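PDB 6CNG: fatty Acid Kinase (Fak) B3 protein from Streptococcus pneumoniae, which binds linoleic acid and probably other long-chain fatty acids, which it probably presents to the fatty acid kinase for phosphorylation. Local coordinates for residues I26-C31 with V104-T109; V46-T51 with D89-A94; S83-P88 with H114-L119; D186-N191 with S286-E291. All coordinates share one frame; numbering follows the deposited sequence. Where two conformers were deposited one is given.

Interaction 1: I26-C31 with V104-T109; sequences IADSGC and VTITGT
Ile26-Cys31 and Val104-Thr109 meet as neighbouring parallel strands in the buried middle of a mixed sheet, at the point where both segments leave it. Val104 N gives a nearly straight hydrogen bond to Ile26 O (2.9 Å, 165°), and the return bond from Asp28 N to Val104 O is weak. Beyond it the Asp28 carboxylate takes over the pairing. With CG held between the backbone N and the carbonyl carbon (chi1 63°), OD2 reaches Ile106 N at 2.8 Å on its syn side, while OD1 accepts from Gly30 N at 3.0 Å on its anti side, an Asx turn. OD2 is also hydrogen-bonded to Ser113 OG. Water 1 bridges Asp28 OD1 and Val104 O. The tip of Ile106 lies over Gly30, with CD1 3.7 Å from CA, against a backbone that carries no side chain. Two loops are thus tied together at the C-terminal ends of adjacent parallel strands, the usual place for a ligand site in an alpha/beta sheet; Thr107 belongs to the linoleic acid pocket.

Interaction 2: V46-T51 with D89-A94; sequences VSVPLT and DDYLRA. With EIC (linoleic acid), chain C.
Val48 faces helix 88-95 from strand 43-54, and its side chain carries most of the contact with Asp89-Ala94. Its CB already lies 4.0 Å from Tyr91 CE1. From there the two methyls part: CG1, anti to the backbone N (chi1 180°), lies 4.0 Å from Asp90 CB, whereas CG2 approaches the Tyr91 ring obliquely and also lies 4.1 Å from Ala94 CB. One turn of helix therefore receives both branches. Val46, two residues back on the same side of the strand, adds CG1 against Ala94 CB at 4.2 Å. The short strand and helix segments run nearly antiparallel, 171° between directions, with axes 9.3 Å apart. Tyr91 sends its hydroxyl past the valine to Ser113 OG. At the edge of the contact water 2 donates to both Pro49 O and Asp90 OD2. Across the interface itself no direct hydrogen bond forms, so helix and sheet are held by apolar contact, and polar linkage is left to a water at the margin.

Interaction 3: S83-P88 with H114-L119; sequences SACPSP and HNSAQL. With EIC (linoleic acid), chain C.
The loop that joins strand 82-84 to helix 88-95 rests here on helix 113-127, and at its other end lines the head-group end of the fatty acid pocket. Ser116 is the centre of the contact. In the conformer modelled here its OG, turned anti to the carbonyl carbon (chi1 -77°), donates to Pro86 O at 3.0 Å, in the carbonyl plane and with a C=O...O angle of 158°. Pro88, two residues on, closes over the same hydroxyl: its CD lies 3.5 Å from Ser116 OG, and its CG packs 4.1 Å from CD2 of Leu119. In that conformer a proline carbonyl gains a side-chain donor just before the helix begins, where Ser87 occupies the N-cap position and its OG accepts from Asp89 N. Tyr91 touches both Pro86 and Ser116, and so joins the two helices behind the loop. Toward the other end of Ser83-Pro88, Cys85 CB lies 3.6 Å from linoleic acid O1, and Ser111 OG is hydrogen-bonded to the same ligand. The loop thus links a helix-to-helix contact to the head-group end of the linoleic acid pocket, where Ser83 and Ser111 are probably fatty acid ligands, as inferred for hexadecanoate.

Interaction 4: D186-N191 with S286-E291; sequences DNLVKN and SFYAEE. With EIC (linoleic acid), chain C.
Asn187 and Tyr288 lie at the heart of the contact between helix 186-190 and the C-terminal end of helix 283-289. Asn187 ND2 donates to Phe287 O at 2.9 Å, almost straight at 174° and with the acceptor in its amide plane. The same amide stacks on the Phe287 ring, the planes 25° apart, which places ND2 3.3 Å from CE1. Asn187 N in turn gives a hydrogen bond of 2.9 Å to Glu290 OE2, which it meets from above the carboxylate plane. Beside it the Tyr288 ring has its edge toward Asn187 O, and Leu188 CD2 comes obliquely to its CD1 at 3.6 Å. Linoleic acid runs over one face of this ring, its C10 3.3 Å from Tyr288 CB; Phe287 CD2 lies 3.5 Å above the other face, over its centre.

A second layer holds these groups in place. Water 3 accepts from Leu188 N and donates to Tyr288 O and Glu290 OE2, while Glu290 OE1 accepts from Tyr75 OH. Asn191 ND2 bonds back to Asn187 O at 2.9 Å, and Ser81 O is a further acceptor for it. Tyr288 OH pairs with Ser83 OG, so the ring reaches from the acyl chain to the head-group serine. Glu290 itself leaves the helix with positive phi (67°). Tyr288 and Ala289 line the linoleic acid pocket at this helix end, and helix 186-190 packs along the tyrosine edge.

In the fold
Interactions 1, 2 and 3 belong to one alpha/beta unit. Strand 23-28 of interaction 1 lies between strand 100-105, its partner there, and strand 43-54 of interaction 2; Ala27 bonds to strand 43-54, while its neighbours Ile26 and Asp28 pair with Val104. Helix 113-127 of interaction 3 follows directly on strand 100-105. Interaction 1 is fully buried and mostly polar, interaction 2 is buried but apolar, and interaction 3, partly exposed, turns on one serine hydroxyl. Interaction 4 is also buried, lies about 20 Å from interaction 3 between centres, and is rich in side-chain hydrogen bonds. The two nevertheless touch through Ser83 and Tyr288. Linoleic acid spans this junction, contacting residues of all four, with its acid group near interactions 2 and 3 and its chain along interaction 4.

Interaction 1: I26-C31 with V104-T109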
loop_
_atom_site.group_PDB
_atom_site.type_symbol
_atom_site.label_atom_id
_atom_site.label_comp_id
_atom_site.label_asym_id
_atom_site.label_seq_id
_atom_site.Cartn_x
_atom_site.Cartn_y
_atom_site.Cartn_z
ATOM N N ILE A 26 -10.242 7.376 -4.502
ATOM C CA ILE A 26 -8.982 8.110 -4.468
ATOM C C ILE A 26 -8.036 7.376 -3.536
ATOM O O ILE A 26 -8.448 6.872 -2.496
ATOM C CB ILE A 26 -9.188 9.560 -3.989
ATOM C CG1 ILE A 26 -10.357 10.203 -4.716
ATOM C CG2 ILE A 26 -7.926 10.351 -4.219
ATOM C CD1 ILE A 26 -10.674 11.596 -4.280
ATOM N N ALA A 27 -6.782 7.280 -3.930
ATOM C CA ALA A 27 -5.774 6.682 -3.076
ATOM C C ALA A 27 -4.473 7.439 -3.263
ATOM O O ALA A 27 -4.235 8.014 -4.314
ATOM C CB ALA A 27 -5.547 5.197 -3.410
ATOM N N ASP A 28 -3.639 7.451 -2.240
ATOM C CA ASP A 28 -2.298 7.988 -2.438
ATOM C C ASP A 28 -1.376 6.918 -3.051
ATOM O O ASP A 28 -1.755 5.758 -3.221
ATOM C CB ASP A 28 -1.777 8.591 -1.130
ATOM C CG ASP A 28 -1.616 7.570 -0.014
ATOM O OD1 ASP A 28 -1.190 6.420 -0.310
ATOM O OD2 ASP A 28 -1.882 7.926 1.158
ATOM N N SER A 29 -0.143 7.308 -3.386
ATOM C CA SER A 29 0.763 6.403 -4.099
ATOM C C SER A 29 1.419 5.315 -3.197
ATOM O O SER A 29 2.328 4.599 -3.656
ATOM C CB SER A 29 1.756 7.209 -4.934
ATOM O OG SER A 29 2.653 7.922 -4.143
ATOM N N GLY A 30 0.934 5.140 -1.965
ATOM C CA GLY A 30 1.109 3.903 -1.236
ATOM C C GLY A 30 0.272 2.761 -1.765
ATOM O O GLY A 30 0.486 1.617 -1.354
ATOM N N CYS A 31 -0.703 3.066 -2.630
ATOM C CA CYS A 31 -1.418 2.102 -3.462
ATOM C C CYS A 31 -0.644 1.903 -4.756
ATOM O O CYS A 31 -0.163 2.856 -5.364
ATOM C CB CYS A 31 -2.811 2.635 -3.809
ATOM S SG CYS A 31 -3.814 1.676 -4.973
ATOM N N VAL A 104 -8.622 6.361 0.354
ATOM C CA VAL A 104 -7.803 5.456 1.136
ATOM C C VAL A 104 -6.396 6.014 1.137
ATOM O O VAL A 104 -5.802 6.212 0.077
ATOM C CB VAL A 104 -7.813 4.045 0.538
ATOM C CG1 VAL A 104 -7.118 3.063 1.454
ATOM C CG2 VAL A 104 -9.215 3.621 0.261
ATOM N N THR A 105 -5.855 6.231 2.319
ATOM C CA THR A 105 -4.482 6.637 2.477
ATOM C C THR A 105 -3.629 5.514 3.043
ATOM O O THR A 105 -4.094 4.582 3.693
ATOM C CB THR A 105 -4.351 7.848 3.397
ATOM O OG1 THR A 105 -4.558 7.448 4.752
ATOM C CG2 THR A 105 -5.330 8.894 3.017
ATOM N N ILE A 106 -2.349 5.627 2.762
ATOM C CA ILE A 106 -1.359 4.874 3.473
ATOM C C ILE A 106 -1.447 5.209 4.964
ATOM O O ILE A 106 -2.009 6.239 5.377
ATOM C CB ILE A 106 -0.021 5.304 2.840
ATOM C CG1 ILE A 106 1.038 4.204 2.957
ATOM C CG2 ILE A 106 0.417 6.689 3.399
ATOM C CD1 ILE A 106 2.366 4.504 2.238
ATOM N N THR A 107 -0.908 4.301 5.782
ATOM C CA THR A 107 -0.939 4.442 7.230
ATOM C C THR A 107 -0.728 5.882 7.679
ATOM O O THR A 107 0.291 6.500 7.378
ATOM C CB THR A 107 0.122 3.568 7.884
ATOM O OG1 THR A 107 0.286 3.997 9.238
ATOM C CG2 THR A 107 1.439 3.637 7.152
ATOM N N GLY A 108 -1.688 6.398 8.415
ATOM C CA GLY A 108 -1.565 7.731 8.946
ATOM C C GLY A 108 -0.640 7.847 10.122
ATOM O O GLY A 108 -0.503 8.928 10.684
ATOM N N THR A 109 -0.026 6.750 10.540
ATOM C CA THR A 109 0.949 6.823 11.613
ATOM C C THR A 109 2.341 7.128 11.098
ATOM O O THR A 109 3.102 7.819 11.773
ATOM C CB THR A 109 0.971 5.507 12.374
ATOM O OG1 THR A 109 -0.354 5.165 12.771
ATOM C CG2 THR A 109 1.816 5.632 13.621
HETATM O O HOH W 1 -3.310 4.490 -0.627
#

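Interaction 2: V46-T51 with D89-A94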
loop_
_atom_site.group_PDB
_atom_site.type_symbol
_atom_site.label_atom_id
_atom_site.label_comp_id
_atom_site.label_asym_id
_atom_site.label_seq_id
_atom_site.Cartn_x
_atom_site.Cartn_y
_atom_site.Cartn_z
ATOM N N VAL A 46 -8.403 7.653 -8.992
ATOM C CA VAL A 46 -7.360 8.663 -9.054
ATOM C C VAL A 46 -6.328 8.329 -8.004
ATOM O O VAL A 46 -6.678 8.120 -6.843
ATOM C CB VAL A 46 -7.910 10.076 -8.780
ATOM C CG1 VAL A 46 -6.796 11.105 -8.809
ATOM C CG2 VAL A 46 -8.950 10.437 -9.778
ATOM N N SER A 47 -5.066 8.295 -8.394
ATOM C CA SER A 47 -4.002 8.221 -7.418
ATOM C C SER A 47 -3.364 9.581 -7.218
ATOM O O SER A 47 -3.087 10.313 -8.179
ATOM C CB SER A 47 -2.924 7.221 -7.761
ATOM O OG SER A 47 -2.222 6.915 -6.568
ATOM N N VAL A 48 -3.112 9.884 -5.957
ATOM C CA VAL A 48 -2.522 11.158 -5.550
ATOM C C VAL A 48 -1.071 10.901 -5.172
ATOM O O VAL A 48 -0.787 10.235 -4.162
ATOM C CB VAL A 48 -3.313 11.797 -4.406
ATOM C CG1 VAL A 48 -2.669 13.119 -4.006
ATOM C CG2 VAL A 48 -4.752 11.955 -4.804
ATOM N N PRO A 49 -0.116 11.424 -5.934
ATOM C CA PRO A 49 1.279 11.051 -5.723
ATOM C C PRO A 49 1.894 11.694 -4.492
ATOM O O PRO A 49 1.675 12.864 -4.183
ATOM C CB PRO A 49 1.957 11.566 -6.994
ATOM C CG PRO A 49 1.142 12.690 -7.390
ATOM C CD PRO A 49 -0.256 12.356 -7.066
ATOM N N LEU A 50 2.684 10.905 -3.792
ATOM C CA LEU A 50 3.682 11.468 -2.901
ATOM C C LEU A 50 4.935 11.788 -3.708
ATOM O O LEU A 50 5.058 11.429 -4.876
ATOM C CB LEU A 50 4.003 10.499 -1.756
ATOM C CG LEU A 50 3.004 10.559 -0.604
ATOM C CD1 LEU A 50 1.763 9.762 -0.890
ATOM C CD2 LEU A 50 3.615 10.121 0.690
ATOM N N THR A 51 5.883 12.444 -3.059
ATOM C CA THR A 51 7.121 12.816 -3.714
ATOM C C THR A 51 8.291 12.203 -2.977
ATOM O O THR A 51 8.211 11.901 -1.788
ATOM C CB THR A 51 7.300 14.326 -3.744
ATOM O OG1 THR A 51 7.302 14.824 -2.406
ATOM C CG2 THR A 51 6.182 14.966 -4.506
ATOM N N ASP A 89 -4.427 20.439 -0.757
ATOM C CA ASP A 89 -4.857 20.942 -2.051
ATOM C C ASP A 89 -4.796 19.860 -3.112
ATOM O O ASP A 89 -5.647 19.808 -3.998
ATOM C CB ASP A 89 -3.957 22.096 -2.436
ATOM C CG ASP A 89 -4.361 22.703 -3.706
ATOM O OD1 ASP A 89 -5.485 23.240 -3.747
ATOM O OD2 ASP A 89 -3.578 22.626 -4.671
ATOM N N ASP A 90 -3.790 19.002 -3.056
ATOM C CA ASP A 90 -3.722 17.880 -3.980
ATOM C C ASP A 90 -4.955 16.995 -3.850
ATOM O O ASP A 90 -5.473 16.482 -4.848
ATOM C CB ASP A 90 -2.472 17.062 -3.687
ATOM C CG ASP A 90 -1.193 17.841 -3.928
ATOM O OD1 ASP A 90 -1.276 18.987 -4.393
ATOM O OD2 ASP A 90 -0.101 17.309 -3.641
ATOM N N TYR A 91 -5.446 16.814 -2.624
ATOM C CA TYR A 91 -6.659 16.039 -2.412
ATOM C C TYR A 91 -7.877 16.798 -2.928
ATOM O O TYR A 91 -8.742 16.220 -3.588
ATOM C CB TYR A 91 -6.768 15.684 -0.922
ATOM C CG TYR A 91 -5.868 14.536 -0.503
ATOM C CD1 TYR A 91 -5.898 13.354 -1.190
ATOM C CD2 TYR A 91 -4.999 14.632 0.572
ATOM C CE1 TYR A 91 -5.098 12.312 -0.844
ATOM C CE2 TYR A 91 -4.200 13.582 0.932
ATOM C CZ TYR A 91 -4.251 12.426 0.215
ATOM O OH TYR A 91 -3.480 11.338 0.509
ATOM N N LEU A 92 -7.940 18.105 -2.687
ATOM C CA LEU A 92 -9.082 18.891 -3.151
ATOM C C LEU A 92 -9.255 18.805 -4.660
ATOM O O LEU A 92 -10.383 18.686 -5.150
ATOM C CB LEU A 92 -8.910 20.360 -2.766
ATOM C CG LEU A 92 -8.993 20.759 -1.314
ATOM C CD1 LEU A 92 -8.668 22.243 -1.230
ATOM C CD2 LEU A 92 -10.343 20.463 -0.754
ATOM N N ARG A 93 -8.157 18.904 -5.408
ATOM C CA ARG A 93 -8.220 18.758 -6.855
ATOM C C ARG A 93 -8.851 17.439 -7.245
ATOM O O ARG A 93 -9.634 17.366 -8.198
ATOM C CB ARG A 93 -6.808 18.766 -7.431
ATOM C CG ARG A 93 -6.117 20.093 -7.505
ATOM C CD ARG A 93 -5.062 20.080 -8.629
ATOM N NE ARG A 93 -4.503 18.750 -8.927
ATOM C CZ ARG A 93 -4.853 17.977 -9.959
ATOM N NH1 ARG A 93 -5.785 18.361 -10.833
ATOM N NH2 ARG A 93 -4.261 16.798 -10.119
ATOM N N ALA A 94 -8.454 16.377 -6.574
ATOM C CA ALA A 94 -8.895 15.040 -6.927
ATOM C C ALA A 94 -10.379 14.827 -6.672
ATOM O O ALA A 94 -10.982 13.948 -7.286
ATOM C CB ALA A 94 -8.072 14.032 -6.144
HETATM C C1 EIC C . 5.776 10.374 3.594
HETATM C C2 EIC C . 5.563 8.917 3.199
HETATM C C3 EIC C . 6.142 7.925 4.183
HETATM C C4 EIC C . 5.648 6.523 3.912
HETATM C C5 EIC C . 6.139 5.538 4.952
HETATM C C6 EIC C . 5.550 4.146 4.749
HETATM C C7 EIC C . 6.182 3.374 3.583
HETATM C C8 EIC C . 5.447 2.071 3.328
HETATM C C9 EIC C . 6.043 1.433 2.096
HETATM C C10 EIC C . 6.975 0.510 2.184
HETATM C C11 EIC C . 7.536 0.028 3.515
HETATM C C12 EIC C . 7.537 -1.492 3.425
HETATM C C13 EIC C . 7.036 -2.297 4.337
HETATM C C14 EIC C . 6.420 -1.786 5.623
HETATM C C15 EIC C . 4.939 -1.457 5.449
HETATM C C16 EIC C . 4.368 -0.977 6.775
HETATM C C17 EIC C . 2.957 -0.489 6.624
HETATM C C18 EIC C . 2.455 0.016 7.958
HETATM O O1 EIC C . 4.854 11.046 4.130
HETATM O O2 EIC C . 6.895 10.903 3.379
HETATM O O HOH W 2 0.214 15.112 -4.892
#

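Interaction 3: S83-P88 with H114-L119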
loop_
_atom_site.group_PDB
_atom_site.type_symbol
_atom_site.label_atom_id
_atom_site.label_comp_id
_atom_site.label_asym_id
_atom_site.label_seq_id
_atom_site.Cartn_x
_atom_site.Cartn_y
_atom_site.Cartn_z
ATOM N N SER A 83 10.946 11.307 1.627
ATOM C CA SER A 83 9.604 11.362 1.052
ATOM C C SER A 83 8.772 12.506 1.645
ATOM O O SER A 83 9.063 13.022 2.725
ATOM C CB SER A 83 8.875 10.042 1.257
ATOM O OG SER A 83 8.580 9.848 2.594
ATOM N N ALA A 84 7.733 12.903 0.905
ATOM C CA ALA A 84 6.775 13.886 1.389
ATOM C C ALA A 84 5.373 13.491 0.968
ATOM O O ALA A 84 5.176 12.886 -0.080
ATOM C CB ALA A 84 7.036 15.285 0.831
ATOM N N CYS A 85 4.413 13.875 1.777
ATOM C CA CYS A 85 3.026 13.474 1.585
ATOM C C CYS A 85 2.291 14.500 0.737
ATOM O O CYS A 85 2.773 15.607 0.512
ATOM C CB CYS A 85 2.344 13.316 2.946
ATOM S SG CYS A 85 2.090 14.824 3.840
ATOM N N PRO A 86 1.089 14.166 0.261
ATOM C CA PRO A 86 0.337 15.119 -0.544
ATOM C C PRO A 86 -0.200 16.274 0.271
ATOM O O PRO A 86 -0.534 16.154 1.451
ATOM C CB PRO A 86 -0.811 14.277 -1.095
ATOM C CG PRO A 86 -0.340 12.896 -0.962
ATOM C CD PRO A 86 0.377 12.890 0.326
ATOM N N SER A 87 -0.275 17.405 -0.399
ATOM C CA SER A 87 -0.895 18.568 0.167
ATOM C C SER A 87 -2.396 18.348 0.254
ATOM O O SER A 87 -2.975 17.600 -0.531
ATOM C CB SER A 87 -0.650 19.738 -0.747
ATOM O OG SER A 87 -1.474 20.821 -0.406
ATOM N N PRO A 88 -3.045 18.993 1.191
ATOM C CA PRO A 88 -4.502 18.993 1.191
ATOM C C PRO A 88 -5.071 19.448 -0.131
ATOM O O PRO A 88 -6.079 18.902 -0.584
ATOM C CB PRO A 88 -4.826 19.982 2.315
ATOM C CG PRO A 88 -3.651 20.016 3.143
ATOM C CD PRO A 88 -2.505 19.830 2.261
ATOM N N HIS A 114 -2.852 10.901 5.529
ATOM C CA HIS A 114 -4.188 10.843 6.078
ATOM C C HIS A 114 -4.580 12.157 6.727
ATOM O O HIS A 114 -5.728 12.573 6.623
ATOM C CB HIS A 114 -4.248 9.712 7.079
ATOM C CG HIS A 114 -5.575 9.564 7.722
ATOM N ND1 HIS A 114 -5.817 9.948 9.020
ATOM C CD2 HIS A 114 -6.743 9.091 7.243
ATOM C CE1 HIS A 114 -7.083 9.724 9.312
ATOM N NE2 HIS A 114 -7.666 9.200 8.252
ATOM N N ASN A 115 -3.649 12.816 7.410
ATOM C CA ASN A 115 -3.953 14.105 8.025
ATOM C C ASN A 115 -4.368 15.122 6.973
ATOM O O ASN A 115 -5.335 15.856 7.164
ATOM C CB ASN A 115 -2.738 14.585 8.825
ATOM C CG ASN A 115 -2.973 15.912 9.543
ATOM O OD1 ASN A 115 -2.672 16.976 9.024
ATOM N ND2 ASN A 115 -3.480 15.839 10.744
ATOM N N SER A 116 -3.651 15.181 5.846
ATOM C CA SER A 116 -4.045 16.075 4.762
ATOM C C SER A 116 -5.396 15.685 4.194
ATOM O O SER A 116 -6.191 16.552 3.820
ATOM C CB SER A 116 -3.007 16.042 3.648
ATOM O OG SER A 116 -1.889 16.804 4.010
ATOM N N ALA A 117 -5.657 14.378 4.080
ATOM C CA ALA A 117 -6.929 13.928 3.546
ATOM C C ALA A 117 -8.061 14.304 4.470
ATOM O O ALA A 117 -9.145 14.646 4.013
ATOM C CB ALA A 117 -6.902 12.415 3.356
ATOM N N GLN A 118 -7.840 14.221 5.766
ATOM C CA GLN A 118 -8.887 14.581 6.703
ATOM C C GLN A 118 -9.240 16.041 6.558
ATOM O O GLN A 118 -10.417 16.416 6.610
ATOM C CB GLN A 118 -8.428 14.310 8.121
ATOM C CG GLN A 118 -8.400 12.856 8.506
ATOM C CD GLN A 118 -7.823 12.636 9.902
ATOM O OE1 GLN A 118 -6.718 13.086 10.203
ATOM N NE2 GLN A 118 -8.564 11.925 10.749
ATOM N N LEU A 119 -8.231 16.876 6.376
ATOM C CA LEU A 119 -8.475 18.302 6.237
ATOM C C LEU A 119 -9.157 18.609 4.913
ATOM O O LEU A 119 -10.109 19.377 4.867
ATOM C CB LEU A 119 -7.160 19.054 6.372
ATOM C CG LEU A 119 -7.280 20.567 6.192
ATOM C CD1 LEU A 119 -8.245 21.218 7.147
ATOM C CD2 LEU A 119 -5.941 21.170 6.328
HETATM C C1 EIC C . 5.776 10.374 3.594
HETATM C C2 EIC C . 5.563 8.917 3.199
HETATM C C3 EIC C . 6.142 7.925 4.183
HETATM C C4 EIC C . 5.648 6.523 3.912
HETATM C C5 EIC C . 6.139 5.538 4.952
HETATM C C6 EIC C . 5.550 4.146 4.749
HETATM C C7 EIC C . 6.182 3.374 3.583
HETATM C C8 EIC C . 5.447 2.071 3.328
HETATM C C9 EIC C . 6.043 1.433 2.096
HETATM C C10 EIC C . 6.975 0.510 2.184
HETATM C C11 EIC C . 7.536 0.028 3.515
HETATM C C12 EIC C . 7.537 -1.492 3.425
HETATM C C13 EIC C . 7.036 -2.297 4.337
HETATM C C14 EIC C . 6.420 -1.786 5.623
HETATM C C15 EIC C . 4.939 -1.457 5.449
HETATM C C16 EIC C . 4.368 -0.977 6.775
HETATM C C17 EIC C . 2.957 -0.489 6.624
HETATM C C18 EIC C . 2.455 0.016 7.958
HETATM O O1 EIC C . 4.854 11.046 4.130
HETATM O O2 EIC C . 6.895 10.903 3.379
#

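Interaction 4: D186-N191 with S286-E291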
loop_
_atom_site.group_PDB
_atom_site.type_symbol
_atom_site.label_atom_id
_atom_site.label_comp_id
_atom_site.label_asym_id
_atom_site.label_seq_id
_atom_site.Cartn_x
_atom_site.Cartn_y
_atom_site.Cartn_z
ATOM N N ASP A 186 17.036 0.422 4.923
ATOM C CA ASP A 186 17.831 1.600 5.218
ATOM C C ASP A 186 17.038 2.875 5.022
ATOM O O ASP A 186 17.181 3.811 5.795
ATOM C CB ASP A 186 19.082 1.598 4.351
ATOM C CG ASP A 186 19.851 0.292 4.463
ATOM O OD1 ASP A 186 19.951 -0.228 5.586
ATOM O OD2 ASP A 186 20.319 -0.238 3.440
ATOM N N ASN A 187 16.212 2.947 3.987
ATOM C CA ASN A 187 15.472 4.177 3.763
ATOM C C ASN A 187 14.421 4.396 4.836
ATOM O O ASN A 187 14.166 5.533 5.230
ATOM C CB ASN A 187 14.844 4.173 2.383
ATOM C CG ASN A 187 15.863 4.409 1.290
ATOM O OD1 ASN A 187 16.970 4.856 1.530
ATOM N ND2 ASN A 187 15.498 4.080 0.096
ATOM N N LEU A 188 13.786 3.327 5.302
ATOM C CA LEU A 188 12.900 3.440 6.454
ATOM C C LEU A 188 13.625 4.037 7.657
ATOM O O LEU A 188 13.135 4.970 8.299
ATOM C CB LEU A 188 12.339 2.063 6.805
ATOM C CG LEU A 188 11.253 1.547 5.877
ATOM C CD1 LEU A 188 11.120 0.042 6.010
ATOM C CD2 LEU A 188 9.939 2.255 6.147
ATOM N N VAL A 189 14.790 3.505 7.989
ATOM C CA VAL A 189 15.525 4.018 9.142
ATOM C C VAL A 189 15.926 5.470 8.909
ATOM O O VAL A 189 15.673 6.342 9.741
ATOM C CB VAL A 189 16.727 3.107 9.430
ATOM C CG1 VAL A 189 17.576 3.670 10.506
ATOM C CG2 VAL A 189 16.247 1.719 9.802
ATOM N N LYS A 190 16.504 5.757 7.746
ATOM C CA LYS A 190 16.998 7.099 7.463
ATOM C C LYS A 190 15.906 8.148 7.555
ATOM O O LYS A 190 16.196 9.325 7.798
ATOM C CB LYS A 190 17.592 7.131 6.062
ATOM C CG LYS A 190 18.944 6.412 5.953
ATOM C CD LYS A 190 19.399 6.151 4.484
ATOM C CE LYS A 190 20.834 5.685 4.410
ATOM N NZ LYS A 190 21.257 5.250 3.052
ATOM N N ASN A 191 14.657 7.752 7.326
ATOM C CA ASN A 191 13.525 8.657 7.325
ATOM C C ASN A 191 12.737 8.609 8.624
ATOM O O ASN A 191 11.679 9.225 8.708
ATOM C CB ASN A 191 12.611 8.347 6.139
ATOM C CG ASN A 191 13.110 8.926 4.851
ATOM O OD1 ASN A 191 12.742 10.033 4.486
ATOM N ND2 ASN A 191 13.926 8.171 4.138
ATOM N N SER A 286 8.388 1.315 -3.677
ATOM C CA SER A 286 9.720 0.854 -4.073
ATOM C C SER A 286 10.785 1.508 -3.217
ATOM O O SER A 286 11.744 0.867 -2.805
ATOM C CB SER A 286 9.985 1.155 -5.550
ATOM O OG SER A 286 8.951 0.640 -6.359
ATOM N N PHE A 287 10.613 2.786 -2.927
ATOM C CA PHE A 287 11.609 3.518 -2.185
ATOM C C PHE A 287 11.779 2.952 -0.800
ATOM O O PHE A 287 12.901 2.851 -0.298
ATOM C CB PHE A 287 11.137 4.961 -2.099
ATOM C CG PHE A 287 11.984 5.820 -1.246
ATOM C CD1 PHE A 287 13.285 6.069 -1.571
ATOM C CD2 PHE A 287 11.464 6.406 -0.133
ATOM C CE1 PHE A 287 14.049 6.874 -0.779
ATOM C CE2 PHE A 287 12.235 7.203 0.655
ATOM C CZ PHE A 287 13.511 7.446 0.331
ATOM N N TYR A 288 10.688 2.593 -0.166
ATOM C CA TYR A 288 10.767 2.150 1.212
ATOM C C TYR A 288 10.917 0.659 1.360
ATOM O O TYR A 288 11.576 0.202 2.295
ATOM C CB TYR A 288 9.532 2.611 1.940
ATOM C CG TYR A 288 9.690 3.988 2.384
ATOM C CD1 TYR A 288 10.699 4.320 3.268
ATOM C CD2 TYR A 288 8.862 4.960 1.936
ATOM C CE1 TYR A 288 10.854 5.577 3.701
ATOM C CE2 TYR A 288 9.004 6.244 2.371
ATOM C CZ TYR A 288 10.011 6.554 3.257
ATOM O OH TYR A 288 10.182 7.847 3.712
ATOM N N ALA A 289 10.317 -0.115 0.487
ATOM C CA ALA A 289 10.519 -1.556 0.571
ATOM C C ALA A 289 11.862 -1.969 0.004
ATOM O O ALA A 289 12.417 -2.993 0.417
ATOM C CB ALA A 289 9.399 -2.286 -0.165
ATOM N N GLU A 290 12.369 -1.186 -0.953
ATOM C CA GLU A 290 13.688 -1.344 -1.544
ATOM C C GLU A 290 13.816 -2.615 -2.359
ATOM O O GLU A 290 12.858 -3.373 -2.522
ATOM C CB GLU A 290 14.767 -1.267 -0.464
ATOM C CG GLU A 290 14.770 0.077 0.280
ATOM C CD GLU A 290 16.125 0.431 0.874
ATOM O OE1 GLU A 290 17.140 0.415 0.146
ATOM O OE2 GLU A 290 16.180 0.724 2.076
ATOM N N GLU A 291 14.997 -2.835 -2.898
ATOM C CA GLU A 291 15.166 -3.900 -3.865
ATOM C C GLU A 291 15.006 -5.250 -3.199
ATOM O O GLU A 291 15.547 -5.499 -2.121
ATOM C CB GLU A 291 16.519 -3.763 -4.531
ATOM C CG GLU A 291 16.652 -2.475 -5.322
ATOM C CD GLU A 291 15.759 -2.444 -6.520
ATOM O OE1 GLU A 291 15.466 -1.335 -6.998
ATOM O OE2 GLU A 291 15.342 -3.520 -6.985
HETATM C C1 EIC C . 5.776 10.374 3.594
HETATM C C2 EIC C . 5.563 8.917 3.199
HETATM C C3 EIC C . 6.142 7.925 4.183
HETATM C C4 EIC C . 5.648 6.523 3.912
HETATM C C5 EIC C . 6.139 5.538 4.952
HETATM C C6 EIC C . 5.550 4.146 4.749
HETATM C C7 EIC C . 6.182 3.374 3.583
HETATM C C8 EIC C . 5.447 2.071 3.328
HETATM C C9 EIC C . 6.043 1.433 2.096
HETATM C C10 EIC C . 6.975 0.510 2.184
HETATM C C11 EIC C . 7.536 0.028 3.515
HETATM C C12 EIC C . 7.537 -1.492 3.425
HETATM C C13 EIC C . 7.036 -2.297 4.337
HETATM C C14 EIC C . 6.420 -1.786 5.623
HETATM C C15 EIC C . 4.939 -1.457 5.449
HETATM C C16 EIC C . 4.368 -0.977 6.775
HETATM C C17 EIC C . 2.957 -0.489 6.624
HETATM C C18 EIC C . 2.455 0.016 7.958
HETATM O O1 EIC C . 4.854 11.046 4.130
HETATM O O2 EIC C . 6.895 10.903 3.379
HETATM O O HOH W 3 13.846 0.878 3.556
#